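Local coordinates for putative immunoglobulin-blocking virulence protein (Mycoplasma mycoides subsp. capri, PDB 7ADK) that is probably a virulence factor that blocks host immunoglobulins, at residues L417-D422 with T447-K452. Residues are numbered along the deposited sequence; the frame is centred on the assembly and turned at random.
Sequences LVLDLD and TSYRIK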
ATOM      1  N   LEU A 417       4.518  39.969  10.576  1.00 73.09           N
ATOM      2  CA  LEU A 417       3.648  39.599   9.470  1.00 73.09           C
ATOM      3  C   LEU A 417       4.057  38.229   8.924  1.00 73.09           C
ATOM      4  O   LEU A 417       5.233  37.959   8.698  1.00 73.09           O
ATOM      5  CB  LEU A 417       3.715  40.715   8.423  1.00 73.09           C
ATOM      6  CG  LEU A 417       2.731  40.615   7.257  1.00 73.09           C
ATOM      7  CD1 LEU A 417       1.282  40.616   7.707  1.00 73.09           C
ATOM      8  CD2 LEU A 417       2.944  41.814   6.354  1.00 73.09           C
ATOM      9  N   VAL A 418       3.087  37.354   8.704  1.00 70.84           N
ATOM     10  CA  VAL A 418       3.260  35.971   8.268  1.00 70.84           C
ATOM     11  C   VAL A 418       2.477  35.751   6.981  1.00 70.84           C
ATOM     12  O   VAL A 418       1.305  36.105   6.918  1.00 70.84           O
ATOM     13  CB  VAL A 418       2.823  34.998   9.380  1.00 70.84           C
ATOM     14  CG1 VAL A 418       2.959  33.532   8.964  1.00 70.84           C
ATOM     15  CG2 VAL A 418       3.622  35.254  10.662  1.00 70.84           C
ATOM     16  N   LEU A 419       3.113  35.184   5.956  1.00 72.07           N
ATOM     17  CA  LEU A 419       2.504  34.843   4.677  1.00 72.07           C
ATOM     18  C   LEU A 419       2.294  33.326   4.589  1.00 72.07           C
ATOM     19  O   LEU A 419       3.248  32.559   4.684  1.00 72.07           O
ATOM     20  CB  LEU A 419       3.393  35.415   3.564  1.00 72.07           C
ATOM     21  CG  LEU A 419       2.998  35.069   2.124  1.00 72.07           C
ATOM     22  CD1 LEU A 419       1.527  35.330   1.833  1.00 72.07           C
ATOM     23  CD2 LEU A 419       3.804  35.897   1.156  1.00 72.07           C
ATOM     24  N   ASP A 420       1.042  32.922   4.382  1.00 75.59           N
ATOM     25  CA  ASP A 420       0.528  31.556   4.244  1.00 75.59           C
ATOM     26  C   ASP A 420       0.165  31.319   2.768  1.00 75.59           C
ATOM     27  O   ASP A 420      -0.694  32.000   2.207  1.00 75.59           O
ATOM     28  CB  ASP A 420      -0.641  31.417   5.248  1.00 75.59           C
ATOM     29  CG  ASP A 420      -1.689  30.303   5.058  1.00 75.59           C
ATOM     30  OD1 ASP A 420      -1.546  29.425   4.183  1.00 75.59           O
ATOM     31  OD2 ASP A 420      -2.671  30.286   5.835  1.00 75.59           O
ATOM     32  N   LEU A 421       0.860  30.384   2.109  1.00 71.87           N
ATOM     33  CA  LEU A 421       0.639  29.964   0.720  1.00 71.87           C
ATOM     34  C   LEU A 421       0.271  28.477   0.671  1.00 71.87           C
ATOM     35  O   LEU A 421       1.141  27.612   0.791  1.00 71.87           O
ATOM     36  CB  LEU A 421       1.908  30.233  -0.111  1.00 71.87           C
ATOM     37  CG  LEU A 421       2.138  31.711  -0.455  1.00 71.87           C
ATOM     38  CD1 LEU A 421       3.590  31.966  -0.820  1.00 71.87           C
ATOM     39  CD2 LEU A 421       1.287  32.135  -1.638  1.00 71.87           C
ATOM     40  N   ASP A 422      -1.006  28.171   0.451  1.00 72.83           N
ATOM     41  CA  ASP A 422      -1.475  26.803   0.225  1.00 72.83           C
ATOM     42  C   ASP A 422      -1.258  26.404  -1.235  1.00 72.83           C
ATOM     43  O   ASP A 422      -2.125  26.586  -2.084  1.00 72.83           O
ATOM     44  CB  ASP A 422      -2.944  26.652   0.638  1.00 72.83           C
ATOM     45  CG  ASP A 422      -3.492  25.246   0.354  1.00 72.83           C
ATOM     46  OD1 ASP A 422      -2.701  24.295   0.133  1.00 72.83           O
ATOM     47  OD2 ASP A 422      -4.729  25.078   0.351  1.00 72.83           O
ATOM     48  N   THR A 447       8.033  38.094   8.410  1.00 71.25           N
ATOM     49  CA  THR A 447       8.772  37.356   9.449  1.00 71.25           C
ATOM     50  C   THR A 447       8.699  35.844   9.224  1.00 71.25           C
ATOM     51  O   THR A 447       9.658  35.136   9.481  1.00 71.25           O
ATOM     52  CB  THR A 447       8.254  37.736  10.844  1.00 71.25           C
ATOM     53  OG1 THR A 447       8.500  39.103  11.066  1.00 71.25           O
ATOM     54  CG2 THR A 447       8.927  37.012  11.996  1.00 71.25           C
ATOM     55  N   SER A 448       7.592  35.322   8.713  1.00 70.68           N
ATOM     56  CA  SER A 448       7.470  33.910   8.377  1.00 70.68           C
ATOM     57  C   SER A 448       6.812  33.722   7.025  1.00 70.68           C
ATOM     58  O   SER A 448       5.691  34.165   6.814  1.00 70.68           O
ATOM     59  CB  SER A 448       6.690  33.191   9.468  1.00 70.68           C
ATOM     60  OG  SER A 448       6.382  31.875   9.077  1.00 70.68           O
ATOM     61  N   TYR A 449       7.448  32.968   6.152  1.00 68.73           N
ATOM     62  CA  TYR A 449       6.794  32.361   5.001  1.00 68.73           C
ATOM     63  C   TYR A 449       6.395  30.941   5.393  1.00 68.73           C
ATOM     64  O   TYR A 449       7.226  30.215   5.930  1.00 68.73           O
ATOM     65  CB  TYR A 449       7.735  32.360   3.802  1.00 68.73           C
ATOM     66  CG  TYR A 449       8.157  33.719   3.312  1.00 68.73           C
ATOM     67  CD1 TYR A 449       7.350  34.418   2.403  1.00 68.73           C
ATOM     68  CD2 TYR A 449       9.354  34.286   3.775  1.00 68.73           C
ATOM     69  CE1 TYR A 449       7.740  35.685   1.948  1.00 68.73           C
ATOM     70  CE2 TYR A 449       9.740  35.558   3.332  1.00 68.73           C
ATOM     71  CZ  TYR A 449       8.934  36.255   2.419  1.00 68.73           C
ATOM     72  OH  TYR A 449       9.326  37.470   1.980  1.00 68.73           O
ATOM     73  N   ARG A 450       5.141  30.543   5.146  1.00 61.06           N
ATOM     74  CA  ARG A 450       4.623  29.179   5.343  1.00 61.06           C
ATOM     75  C   ARG A 450       4.143  28.638   3.999  1.00 61.06           C
ATOM     76  O   ARG A 450       3.177  29.158   3.453  1.00 61.06           O
ATOM     77  CB  ARG A 450       3.462  29.139   6.358  1.00 61.06           C
ATOM     78  CG  ARG A 450       3.645  29.933   7.661  1.00 61.06           C
ATOM     79  CD  ARG A 450       2.409  29.768   8.559  1.00 61.06           C
ATOM     80  NE  ARG A 450       2.463  28.490   9.262  1.00 61.06           N
ATOM     81  CZ  ARG A 450       1.513  27.677   9.656  1.00 61.06           C
ATOM     82  NH1 ARG A 450       1.903  26.660  10.339  1.00 61.06           N
ATOM     83  NH2 ARG A 450       0.248  27.834   9.417  1.00 61.06           N
ATOM     84  N   ILE A 451       4.798  27.614   3.461  1.00 58.49           N
ATOM     85  CA  ILE A 451       4.429  26.984   2.194  1.00 58.49           C
ATOM     86  C   ILE A 451       3.780  25.640   2.523  1.00 58.49           C
ATOM     87  O   ILE A 451       4.455  24.755   3.040  1.00 58.49           O
ATOM     88  CB  ILE A 451       5.652  26.831   1.266  1.00 58.49           C
ATOM     89  CG1 ILE A 451       6.571  28.067   1.141  1.00 58.49           C
ATOM     90  CG2 ILE A 451       5.192  26.368  -0.116  1.00 58.49           C
ATOM     91  CD1 ILE A 451       5.954  29.334   0.569  1.00 58.49           C
ATOM     92  N   LYS A 452       2.484  25.479   2.255  1.00 60.42           N
ATOM     93  CA  LYS A 452       1.676  24.342   2.713  1.00 60.42           C
ATOM     94  C   LYS A 452       1.302  23.409   1.579  1.00 60.42           C
ATOM     95  O   LYS A 452       0.979  23.869   0.496  1.00 60.42           O
ATOM     96  CB  LYS A 452       0.419  24.807   3.450  1.00 60.42           C
ATOM     97  CG  LYS A 452       0.699  25.508   4.774  1.00 60.42           C
ATOM     98  CD  LYS A 452      -0.549  26.111   5.399  1.00 60.42           C
ATOM     99  CE  LYS A 452      -1.601  25.131   5.862  1.00 60.42           C
ATOM    100  NZ  LYS A 452      -1.278  24.416   7.057  1.00 60.42           N
TER
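Leu419 and Leu421 each bind two residues of strand 448-452 through their peptide groups. Leu419 N donates to Ser448 O at 2.9 Å, and Leu419 O accepts from Arg450 N at 2.8 Å. Leu421 repeats this with Arg450 O and Lys452 N, and the bond from Lys452 N to Leu421 O is nearly straight (N-H...O 175°). A further bond, Thr447 N to Leu417 O, lies at the start of the pairing. Each leucine thus bonds to the residues before and after the one it faces, Tyr449 or Ile451, the pattern of parallel strands.

Side chains leave the sheet on alternate faces. On one face, Leu419 CD2 reaches the Tyr449 ring obliquely, 4.0 Å from CE1. Further along, Leu421 and Ile451 lie side by side and point the same way, with their CD1 atoms 3.8 Å apart. The two strands belong to a beta-alpha-beta unit. Its helix 426-442 covers part of this apolar face, where Ser432 and Ile436 touch Leu421.

The other face carries Val418, Asp420, Asp422, Ser448, Arg450 and Lys452. Val418 CG1 is anti to the backbone N (chi1 179°) and packs 3.8 Å from both Ser448 CB and Arg450 CD. Asp420 OD1 meets the aliphatic part of Lys452, 3.7 Å from CD. The Lys452 chain then bends, and its NZ stays 5.8 Å from Asp420 OD1.

Arg397 forms a salt bridge with Asp420 OD2, Glu478 forms one with Arg450 NE, and Gln476 bonds Ser448 OG. Lys452 makes a cation-pi contact with Phe480, and Asp422 OD1 bonds to Ser424 OG and Asn453 ND2, just beyond the two segments.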